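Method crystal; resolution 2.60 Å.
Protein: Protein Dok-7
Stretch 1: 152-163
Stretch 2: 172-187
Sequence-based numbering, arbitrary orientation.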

# COMPACT_ATOMS: atom_id res chain seq x y z
N VAL B 152 6.15 -20.39 6.26
CA VAL B 152 6.99 -19.85 5.19
C VAL B 152 8.36 -20.51 5.21
O VAL B 152 9.07 -20.44 6.22
N MSE B 153 8.72 -21.15 4.11
CA MSE B 153 9.98 -21.88 3.98
C MSE B 153 10.98 -21.23 3.02
O MSE B 153 12.12 -21.69 2.91
N GLY B 154 10.55 -20.20 2.32
CA GLY B 154 11.39 -19.48 1.37
C GLY B 154 10.75 -18.16 1.00
O GLY B 154 9.55 -18.12 0.75
N GLN B 155 11.55 -17.10 0.98
CA GLN B 155 11.05 -15.75 0.69
C GLN B 155 12.03 -14.90 -0.12
O GLN B 155 13.23 -14.88 0.15
N TRP B 156 11.50 -14.18 -1.11
CA TRP B 156 12.29 -13.31 -1.97
C TRP B 156 11.50 -12.04 -2.27
O TRP B 156 10.28 -12.10 -2.42
N LYS B 157 12.19 -10.91 -2.35
CA LYS B 157 11.65 -9.74 -3.05
C LYS B 157 11.72 -10.08 -4.53
O LYS B 157 12.75 -10.57 -5.00
N LEU B 158 10.64 -9.83 -5.26
CA LEU B 158 10.66 -9.98 -6.72
C LEU B 158 11.76 -9.15 -7.41
O LEU B 158 12.32 -9.58 -8.41
N SER B 159 12.06 -7.98 -6.85
CA SER B 159 13.07 -7.08 -7.41
C SER B 159 14.51 -7.61 -7.25
O SER B 159 15.46 -7.03 -7.80
N ASP B 160 14.67 -8.70 -6.50
CA ASP B 160 15.98 -9.28 -6.25
C ASP B 160 16.21 -10.57 -7.05
O ASP B 160 17.24 -11.23 -6.90
N LEU B 161 15.25 -10.91 -7.90
CA LEU B 161 15.37 -12.05 -8.81
C LEU B 161 16.10 -11.65 -10.09
O LEU B 161 15.72 -10.69 -10.75
N ARG B 162 17.16 -12.39 -10.43
CA ARG B 162 17.92 -12.13 -11.67
C ARG B 162 17.11 -12.56 -12.88
O ARG B 162 16.94 -11.80 -13.83
N ARG B 163 16.62 -13.79 -12.82
CA ARG B 163 16.04 -14.47 -13.97
C ARG B 163 14.89 -15.34 -13.50
O ARG B 163 14.81 -15.70 -12.32
N ILE B 172 11.21 -22.06 -13.44
CA ILE B 172 12.50 -21.82 -12.81
C ILE B 172 12.63 -20.35 -12.43
O ILE B 172 12.26 -19.48 -13.22
N PHE B 173 13.14 -20.07 -11.24
CA PHE B 173 13.53 -18.71 -10.88
C PHE B 173 14.87 -18.64 -10.14
O PHE B 173 15.24 -19.58 -9.43
N GLU B 174 15.60 -17.54 -10.32
CA GLU B 174 16.89 -17.35 -9.68
C GLU B 174 16.94 -16.08 -8.82
O GLU B 174 16.68 -14.98 -9.31
N GLY B 175 17.27 -16.25 -7.55
CA GLY B 175 17.49 -15.12 -6.65
C GLY B 175 18.95 -14.68 -6.67
O GLY B 175 19.86 -15.51 -6.64
N GLY B 176 19.16 -13.37 -6.72
CA GLY B 176 20.50 -12.81 -6.81
C GLY B 176 21.20 -12.59 -5.48
O GLY B 176 20.74 -13.04 -4.43
N THR B 177 22.32 -11.88 -5.55
CA THR B 177 23.14 -11.52 -4.39
C THR B 177 22.34 -10.83 -3.29
O THR B 177 22.54 -11.10 -2.11
N ARG B 178 21.43 -9.95 -3.70
CA ARG B 178 20.54 -9.23 -2.77
C ARG B 178 19.93 -10.15 -1.71
O ARG B 178 19.79 -9.75 -0.55
N CYS B 179 19.56 -11.37 -2.11
CA CYS B 179 18.96 -12.34 -1.19
C CYS B 179 19.97 -13.37 -0.64
O CYS B 179 19.97 -14.53 -1.03
N GLY B 180 20.80 -12.89 0.27
CA GLY B 180 21.89 -13.66 0.89
C GLY B 180 21.95 -15.16 0.73
O GLY B 180 22.58 -15.67 -0.20
N TYR B 181 21.33 -15.88 1.67
CA TYR B 181 21.33 -17.36 1.62
C TYR B 181 20.14 -17.92 0.88
O TYR B 181 20.01 -19.14 0.74
N TRP B 182 19.27 -17.04 0.40
CA TRP B 182 18.22 -17.44 -0.52
C TRP B 182 18.63 -17.22 -1.98
O TRP B 182 17.84 -17.45 -2.90
N ALA B 183 19.88 -16.81 -2.19
CA ALA B 183 20.43 -16.65 -3.54
C ALA B 183 20.52 -18.01 -4.24
O ALA B 183 20.63 -19.05 -3.58
N GLY B 184 20.46 -17.99 -5.56
CA GLY B 184 20.65 -19.20 -6.36
C GLY B 184 19.46 -19.55 -7.23
O GLY B 184 18.52 -18.78 -7.36
N VAL B 185 19.51 -20.76 -7.80
CA VAL B 185 18.55 -21.21 -8.79
C VAL B 185 17.61 -22.27 -8.20
O VAL B 185 18.07 -23.22 -7.56
N PHE B 186 16.31 -22.10 -8.41
CA PHE B 186 15.29 -22.96 -7.82
C PHE B 186 14.31 -23.49 -8.86
O PHE B 186 13.96 -22.77 -9.80
N PHE B 187 13.86 -24.73 -8.65
CA PHE B 187 13.10 -25.47 -9.66
C PHE B 187 11.77 -25.96 -9.12
O PHE B 187 11.74 -26.64 -8.09

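Stretch 2 leaves its first strand, passes through a loop and returns as a second strand; with stretch 1 it buries 867 Å², both sides summed. Its first residue, I172, makes no contact with stretch 1, so the packing begins at F173. The CA-to-CB bond of F173 points sideways, but with chi1 at 70° (p) and chi2 at -85° the ring end comes nearer. Its edge meets the face of the W156 six-membered ring: the centroids lie 4.8 Å apart, the planes stand at 85°, and F173 CZ is 3.6 Å from W156 CH2. L161 adds a looser apolar contact, its CD1 4.2 Å from F173 CD2.

E174 is held first by its backbone. Its N donates to R163 O (2.8 Å, 167° at the hydrogen), and its O accepts from R162 N at 2.9 Å, with a more bent angle of 135°. The side chain is extended, chi1 180° (t) and chi2 -170° (t), which carries the carboxylate out to two arginines. R163 NE donates to E174 OE1 at 3.0 Å and 144°, with the oxygen near the guanidinium plane, so this salt bridge is also a hydrogen bond. R162 NE to E174 OE2, at 3.9 Å, is a long salt bridge of charge alone, because the oxygen lies well out of the guanidinium plane and no N-H points at it.

Little room is left beside the two glycines. G175 pairs with L161 in an antiparallel, non-hydrogen-bonded bridge, CA to CA 4.3 Å; an ideal CB on G175 would sit 3.1 Å from W156 CD1, a tight fit. G176 N donates to D160 O at 2.9 Å and 163°, while R162 NE approaches G176 CA to 3.6 Å. A CB on G176 would be tight against both R162 CG and D160 O.

In the loop, T177 (chi1 m) brings OG1 to 3.6 Å from R162 NH2, although that hydroxyl is hydrogen-bonded elsewhere in the structure. R178 points toward stretch 1 with chi1 off-well at -24°, and its CB lies 3.3 Å from D160 CG. The charged atoms R178 NE and D160 OD1 are 4.2 Å apart, beyond a salt bridge. C179, also directed toward stretch 1, places SG 3.9 Å from W156 CD1, at the edge of the indole, and 3.8 Å from D160 CB.

W182 points toward stretch 1 with chi1 -80° (m). Its carbonyl O accepts from W156 NE1 (3.0 Å, 153°), giving the buried indole nitrogen a polar partner. Its own ring reaches along the strand: CZ2 is 3.1 Å from M153 O, and CD1 is 3.5 Å from Q155 O.

A183, G184 and V185 make no contact with stretch 1. F186, chi1 -58° (m), completes the surroundings of W156, whose edge faces the F186 ring with centroids 5.4 Å apart and planes at 61°; W156 CZ2 lies 3.9 Å from F186 CE1. F187 is out of reach.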

# COMPACT_ATOMS: atom_id res chain seq x y z
CB VAL B 152 7.11 -18.30 5.29
CG1 VAL B 152 8.20 -17.75 4.36
CG2 VAL B 152 5.77 -17.65 5.00
CB MSE B 153 9.72 -23.32 3.54
CG MSE B 153 8.84 -23.43 2.31
SE MSE B 153 9.22 -25.01 1.23
CE MSE B 153 7.65 -24.94 0.10
CB GLN B 155 10.66 -15.02 1.98
CG GLN B 155 11.81 -14.83 2.97
CD GLN B 155 11.40 -14.05 4.21
OE1 GLN B 155 11.46 -14.56 5.33
NE2 GLN B 155 10.97 -12.81 4.01
CB TRP B 156 12.61 -14.00 -3.30
CG TRP B 156 13.29 -15.36 -3.20
CD1 TRP B 156 14.62 -15.61 -3.32
CD2 TRP B 156 12.66 -16.63 -2.98
NE1 TRP B 156 14.87 -16.96 -3.17
CE2 TRP B 156 13.68 -17.60 -2.96
CE3 TRP B 156 11.33 -17.03 -2.78
CZ2 TRP B 156 13.41 -18.97 -2.75
CZ3 TRP B 156 11.07 -18.38 -2.58
CH2 TRP B 156 12.11 -19.33 -2.57
CB LYS B 157 12.49 -8.49 -2.81
CG LYS B 157 12.32 -7.80 -1.47
CD LYS B 157 12.73 -6.33 -1.58
CE LYS B 157 13.71 -5.90 -0.49
NZ LYS B 157 13.19 -6.12 0.90
CB LEU B 158 9.29 -9.66 -7.32
CG LEU B 158 8.59 -10.85 -7.97
CD1 LEU B 158 8.05 -11.83 -6.93
CD2 LEU B 158 7.48 -10.38 -8.88
CB SER B 159 12.93 -5.67 -6.81
OG SER B 159 13.08 -5.69 -5.40
CB ASP B 160 16.15 -9.54 -4.75
CG ASP B 160 16.13 -8.26 -3.93
OD1 ASP B 160 16.32 -7.17 -4.51
OD2 ASP B 160 15.93 -8.34 -2.70
CB LEU B 161 13.98 -12.59 -9.16
CG LEU B 161 13.36 -13.76 -8.41
CD1 LEU B 161 13.80 -13.88 -6.95
CD2 LEU B 161 11.85 -13.65 -8.52
CB ARG B 162 19.24 -12.91 -11.70
CG ARG B 162 20.16 -12.69 -10.52
CD ARG B 162 21.62 -12.91 -10.92
NE ARG B 162 22.49 -13.08 -9.76
CZ ARG B 162 23.81 -12.90 -9.78
NH1 ARG B 162 24.43 -12.53 -10.90
NH2 ARG B 162 24.51 -13.08 -8.67
CB ARG B 163 17.10 -15.34 -14.65
CG ARG B 163 17.91 -14.63 -15.73
CD ARG B 163 19.42 -14.76 -15.50
NE ARG B 163 19.86 -16.12 -15.21
CZ ARG B 163 20.60 -16.87 -16.03
NH1 ARG B 163 21.00 -16.39 -17.21
NH2 ARG B 163 20.94 -18.11 -15.68
CB ILE B 172 13.68 -22.22 -13.75
CG1 ILE B 172 13.66 -23.72 -14.05
CG2 ILE B 172 15.03 -21.81 -13.16
CD1 ILE B 172 14.54 -24.14 -15.23
CB PHE B 173 12.41 -17.99 -10.11
CG PHE B 173 12.18 -18.51 -8.72
CD1 PHE B 173 11.34 -19.60 -8.50
CD2 PHE B 173 12.77 -17.90 -7.62
CE1 PHE B 173 11.12 -20.08 -7.21
CE2 PHE B 173 12.55 -18.37 -6.32
CZ PHE B 173 11.72 -19.47 -6.12
CB GLU B 174 18.02 -17.35 -10.72
CG GLU B 174 19.41 -17.15 -10.12
CD GLU B 174 20.49 -16.91 -11.16
OE1 GLU B 174 20.19 -16.91 -12.37
OE2 GLU B 174 21.66 -16.71 -10.74
CB THR B 177 24.36 -10.66 -4.80
OG1 THR B 177 25.30 -11.49 -5.50
CG2 THR B 177 25.05 -10.04 -3.60
CB ARG B 178 19.41 -8.52 -3.52
CG ARG B 178 19.66 -8.17 -4.98
CD ARG B 178 19.83 -6.67 -5.22
NE ARG B 178 19.87 -6.38 -6.66
CZ ARG B 178 20.98 -6.36 -7.40
NH1 ARG B 178 22.16 -6.60 -6.85
NH2 ARG B 178 20.91 -6.09 -8.70
CB CYS B 179 17.71 -13.01 -1.79
SG CYS B 179 17.47 -12.89 -3.60
CB TYR B 181 21.46 -17.99 3.02
CG TYR B 181 22.87 -18.01 3.56
CD1 TYR B 181 23.98 -17.97 2.71
CD2 TYR B 181 23.10 -18.09 4.93
CE1 TYR B 181 25.28 -17.98 3.21
CE2 TYR B 181 24.39 -18.10 5.44
CZ TYR B 181 25.47 -18.05 4.58
OH TYR B 181 26.74 -18.07 5.11
CB TRP B 182 16.90 -16.75 -0.20
CG TRP B 182 16.16 -17.41 0.93
CD1 TRP B 182 15.50 -16.79 1.96
CD2 TRP B 182 16.00 -18.82 1.15
NE1 TRP B 182 14.95 -17.73 2.80
CE2 TRP B 182 15.24 -18.98 2.33
CE3 TRP B 182 16.43 -19.96 0.46
CZ2 TRP B 182 14.91 -20.23 2.84
CZ3 TRP B 182 16.09 -21.21 0.96
CH2 TRP B 182 15.33 -21.33 2.14
CB ALA B 183 21.79 -15.98 -3.48
CB VAL B 185 19.28 -21.75 -10.05
CG1 VAL B 185 18.30 -22.00 -11.18
CG2 VAL B 185 20.37 -20.78 -10.50
CB PHE B 186 14.54 -22.22 -6.70
CG PHE B 186 15.43 -21.71 -5.61
CD1 PHE B 186 15.87 -20.40 -5.61
CD2 PHE B 186 15.85 -22.56 -4.58
CE1 PHE B 186 16.70 -19.92 -4.60
CE2 PHE B 186 16.67 -22.09 -3.56
CZ PHE B 186 17.10 -20.77 -3.58
CB PHE B 187 13.90 -26.68 -10.13
CG PHE B 187 15.19 -26.35 -10.82
CD1 PHE B 187 15.31 -26.47 -12.20
CD2 PHE B 187 16.30 -25.93 -10.08
CE1 PHE B 187 16.50 -26.18 -12.83
CE2 PHE B 187 17.50 -25.63 -10.71
CZ PHE B 187 17.60 -25.75 -12.09